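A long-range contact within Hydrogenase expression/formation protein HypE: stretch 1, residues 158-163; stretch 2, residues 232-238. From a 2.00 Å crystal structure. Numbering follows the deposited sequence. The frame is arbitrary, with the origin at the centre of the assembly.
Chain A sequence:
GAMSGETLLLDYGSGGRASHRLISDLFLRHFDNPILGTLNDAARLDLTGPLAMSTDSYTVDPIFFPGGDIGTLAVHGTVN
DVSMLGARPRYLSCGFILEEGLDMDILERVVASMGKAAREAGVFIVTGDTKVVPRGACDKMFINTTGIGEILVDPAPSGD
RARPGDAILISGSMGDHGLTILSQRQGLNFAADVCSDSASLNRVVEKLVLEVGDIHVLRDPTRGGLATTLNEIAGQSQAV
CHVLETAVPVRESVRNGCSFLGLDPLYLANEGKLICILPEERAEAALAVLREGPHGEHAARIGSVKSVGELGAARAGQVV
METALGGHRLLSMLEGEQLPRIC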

ATOM      1  N   SER A 158      14.438  14.895  -9.340  1.00 53.70           N
ATOM      2  CA  SER A 158      14.985  13.559  -9.165  1.00 53.97           C
ATOM      3  C   SER A 158      16.257  13.640  -8.322  1.00 53.65           C
ATOM      4  O   SER A 158      17.026  14.592  -8.449  1.00 53.58           O
ATOM      5  CB  SER A 158      15.300  12.949 -10.530  1.00 54.02           C
ATOM      6  OG  SER A 158      15.797  11.629 -10.392  1.00 57.59           O
ATOM      7  N   GLY A 159      16.482  12.639  -7.472  1.00 53.60           N
ATOM      8  CA  GLY A 159      17.644  12.618  -6.572  1.00 53.43           C
ATOM      9  C   GLY A 159      18.984  12.756  -7.279  1.00 53.95           C
ATOM     10  O   GLY A 159      19.950  13.259  -6.694  1.00 53.77           O
ATOM     11  N   ASP A 160      19.030  12.334  -8.542  1.00 54.26           N
ATOM     12  CA  ASP A 160      20.260  12.361  -9.340  1.00 55.11           C
ATOM     13  C   ASP A 160      20.487  13.644 -10.153  1.00 55.42           C
ATOM     14  O   ASP A 160      21.400  13.703 -10.984  1.00 55.31           O
ATOM     15  CB  ASP A 160      20.358  11.103 -10.229  1.00 55.41           C
ATOM     16  CG  ASP A 160      19.315  11.061 -11.339  1.00 56.40           C
ATOM     17  OD1 ASP A 160      18.388  11.902 -11.379  1.00 58.64           O
ATOM     18  OD2 ASP A 160      19.419  10.152 -12.184  1.00 58.54           O
ATOM     19  N   ARG A 161      19.686  14.679  -9.895  1.00 55.64           N
ATOM     20  CA  ARG A 161      19.739  15.907 -10.708  1.00 55.22           C
ATOM     21  C   ARG A 161      20.370  17.145 -10.049  1.00 55.44           C
ATOM     22  O   ARG A 161      20.379  18.236 -10.651  1.00 55.23           O
ATOM     23  CB  ARG A 161      18.332  16.230 -11.252  1.00 55.61           C
ATOM     24  CG  ARG A 161      17.802  15.193 -12.253  1.00 55.08           C
ATOM     25  CD  ARG A 161      16.567  15.689 -13.032  1.00 55.30           C
ATOM     26  NE  ARG A 161      16.884  16.892 -13.798  1.00 55.63           N
ATOM     27  CZ  ARG A 161      16.188  18.029 -13.783  1.00 55.51           C
ATOM     28  NH1 ARG A 161      15.074  18.139 -13.064  1.00 52.87           N
ATOM     29  NH2 ARG A 161      16.614  19.061 -14.510  1.00 53.26           N
ATOM     30  N   ALA A 162      20.911  16.986  -8.837  1.00 55.12           N
ATOM     31  CA  ALA A 162      21.663  18.064  -8.193  1.00 55.40           C
ATOM     32  C   ALA A 162      22.955  18.287  -8.976  1.00 55.72           C
ATOM     33  O   ALA A 162      23.667  17.332  -9.284  1.00 55.74           O
ATOM     34  CB  ALA A 162      21.976  17.736  -6.745  1.00 55.12           C
ATOM     35  N   ARG A 163      23.233  19.536  -9.320  1.00 56.13           N
ATOM     36  CA  ARG A 163      24.402  19.858 -10.131  1.00 57.09           C
ATOM     37  C   ARG A 163      25.218  20.998  -9.500  1.00 56.16           C
ATOM     38  O   ARG A 163      24.669  21.791  -8.727  1.00 55.76           O
ATOM     39  CB  ARG A 163      23.964  20.160 -11.580  1.00 57.46           C
ATOM     40  CG  ARG A 163      23.338  21.547 -11.808  1.00 59.54           C
ATOM     41  CD  ARG A 163      23.558  22.041 -13.256  1.00 59.44           C
ATOM     42  NE  ARG A 163      23.250  23.464 -13.461  1.00 63.88           N
ATOM     43  CZ  ARG A 163      22.250  23.933 -14.215  1.00 65.15           C
ATOM     44  NH1 ARG A 163      21.438  23.097 -14.848  1.00 66.29           N
ATOM     45  NH2 ARG A 163      22.062  25.245 -14.349  1.00 65.53           N
ATOM     46  N   GLU A 232      21.918  10.981   0.475  1.00 49.85           N
ATOM     47  CA  GLU A 232      21.252  10.276  -0.625  1.00 50.99           C
ATOM     48  C   GLU A 232      21.400  11.073  -1.907  1.00 51.10           C
ATOM     49  O   GLU A 232      21.834  10.545  -2.927  1.00 51.53           O
ATOM     50  CB  GLU A 232      19.760  10.062  -0.342  1.00 51.01           C
ATOM     51  CG  GLU A 232      19.477   9.163   0.827  1.00 51.61           C
ATOM     52  CD  GLU A 232      17.983   9.056   1.087  1.00 52.87           C
ATOM     53  OE1 GLU A 232      17.574   8.144   1.825  1.00 58.97           O
ATOM     54  OE2 GLU A 232      17.223   9.842   0.509  1.00 52.20           O
ATOM     55  N   ILE A 233      21.073  12.359  -1.832  1.00 51.41           N
ATOM     56  CA  ILE A 233      21.113  13.228  -2.998  1.00 51.39           C
ATOM     57  C   ILE A 233      22.562  13.381  -3.482  1.00 51.43           C
ATOM     58  O   ILE A 233      22.844  13.202  -4.668  1.00 51.58           O
ATOM     59  CB  ILE A 233      20.472  14.592  -2.697  1.00 51.32           C
ATOM     60  CG1 ILE A 233      18.956  14.440  -2.457  1.00 52.77           C
ATOM     61  CG2 ILE A 233      20.842  15.606  -3.777  1.00 50.58           C
ATOM     62  CD1 ILE A 233      18.336  15.564  -1.600  1.00 52.80           C
ATOM     63  N   ALA A 234      23.482  13.706  -2.577  1.00 51.15           N
ATOM     64  CA  ALA A 234      24.896  13.775  -2.958  1.00 50.99           C
ATOM     65  C   ALA A 234      25.371  12.490  -3.662  1.00 51.25           C
ATOM     66  O   ALA A 234      26.068  12.562  -4.678  1.00 51.79           O
ATOM     67  CB  ALA A 234      25.771  14.114  -1.752  1.00 50.71           C
ATOM     68  N   GLY A 235      24.982  11.329  -3.131  1.00 50.64           N
ATOM     69  CA  GLY A 235      25.329  10.037  -3.721  1.00 50.59           C
ATOM     70  C   GLY A 235      24.707   9.773  -5.088  1.00 50.87           C
ATOM     71  O   GLY A 235      25.400   9.355  -6.015  1.00 51.37           O
ATOM     72  N   GLN A 236      23.409  10.038  -5.219  1.00 50.28           N
ATOM     73  CA  GLN A 236      22.691   9.858  -6.487  1.00 50.16           C
ATOM     74  C   GLN A 236      23.193  10.841  -7.536  1.00 49.72           C
ATOM     75  O   GLN A 236      23.250  10.508  -8.712  1.00 49.69           O
ATOM     76  CB  GLN A 236      21.180  10.058  -6.305  1.00 49.14           C
ATOM     77  CG  GLN A 236      20.486   8.951  -5.519  1.00 49.67           C
ATOM     78  CD  GLN A 236      18.981   9.049  -5.568  1.00 50.36           C
ATOM     79  OE1 GLN A 236      18.329   8.253  -6.239  1.00 55.34           O
ATOM     80  NE2 GLN A 236      18.417   9.990  -4.833  1.00 49.34           N
ATOM     81  N   SER A 237      23.525  12.056  -7.113  1.00 50.15           N
ATOM     82  CA  SER A 237      24.003  13.086  -8.038  1.00 50.81           C
ATOM     83  C   SER A 237      25.522  13.059  -8.213  1.00 51.48           C
ATOM     84  O   SER A 237      26.071  13.792  -9.031  1.00 51.32           O
ATOM     85  CB  SER A 237      23.542  14.477  -7.597  1.00 50.41           C
ATOM     86  OG  SER A 237      22.124  14.539  -7.531  1.00 52.29           O
ATOM     87  N   GLN A 238      26.198  12.211  -7.443  1.00 52.33           N
ATOM     88  CA  GLN A 238      27.673  12.137  -7.481  1.00 53.19           C
ATOM     89  C   GLN A 238      28.325  13.508  -7.334  1.00 53.18           C
ATOM     90  O   GLN A 238      29.164  13.920  -8.135  1.00 52.81           O
ATOM     91  CB  GLN A 238      28.164  11.397  -8.732  1.00 53.68           C
ATOM     92  CG  GLN A 238      27.825   9.914  -8.705  1.00 56.91           C
ATOM     93  CD  GLN A 238      28.604   9.187  -7.625  1.00 59.88           C
ATOM     94  OE1 GLN A 238      29.822   9.038  -7.725  1.00 61.90           O
ATOM     95  NE2 GLN A 238      27.909   8.743  -6.583  1.00 60.84           N
TER
HETATM   96  O   HOH W   1      26.066  16.427  -9.917  1.00 54.88           O

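A serine near the end of a helix can do for a neighbouring loop what a backbone partner would otherwise do, since its hydroxyl both gives and accepts a hydrogen bond. The contact between residues 158-163 and 232-238 of HypE, whose nearest touching residues lie 71 positions apart in sequence, is a compact example. The first stretch has no regular helix or strand; the second is largely the last part of a helix.

S237, with chi1 in the m well, is the hub. Its OG donates to the carbonyl of G159, with OG and G159 O 2.7 Å apart, and accepts from the amide of A162, whose N lies 3.0 Å from S237 OG. The N-H...O angle of 137° makes the second bond noticeably bent. One hydroxyl thus satisfies an acceptor and a donor three residues apart, bridging the bend of the loop. The amide of R161 is not part of this arrangement: its N comes within 3.4 Å of S237 OG, but the angle is poor, and this N-H instead bonds within the loop to S158 O, at an N to O distance of 3.0 Å.

The helix keeps its own backbone bonding while it serves the loop. Q236 N donates to E232 O and S237 N to I233 O, each at 2.8 Å from donor N to acceptor O. G159 O also lies 3.5 Å from I233 O, but two carbonyl oxygens cannot bond to each other; the former has its donor in S237 OG and the latter in S237 N. Beyond S237, Q238 leaves the helix with positive phi, and its side chain turns back so that NE2 donates to G235 O at 2.6 Å. The same carbonyl receives a weak bond from Q238 N, 3.3 Å from G235 O.

Packing supports these polar links. A162 directs its CB toward the helix, where it meets I233 CG2 at 3.8 Å, a small apolar contact beside the serine. G159, which has no side chain, lies close against the Q236 side chain. D160 CA approaches Q236 O at 3.6 Å in a CA-H...O contact, a modest addition to the polar bonds.

The oxygen of a water lies 2.6 Å from A162 O and 2.8 Å from S237 O, within hydrogen-bonding reach of both carbonyls.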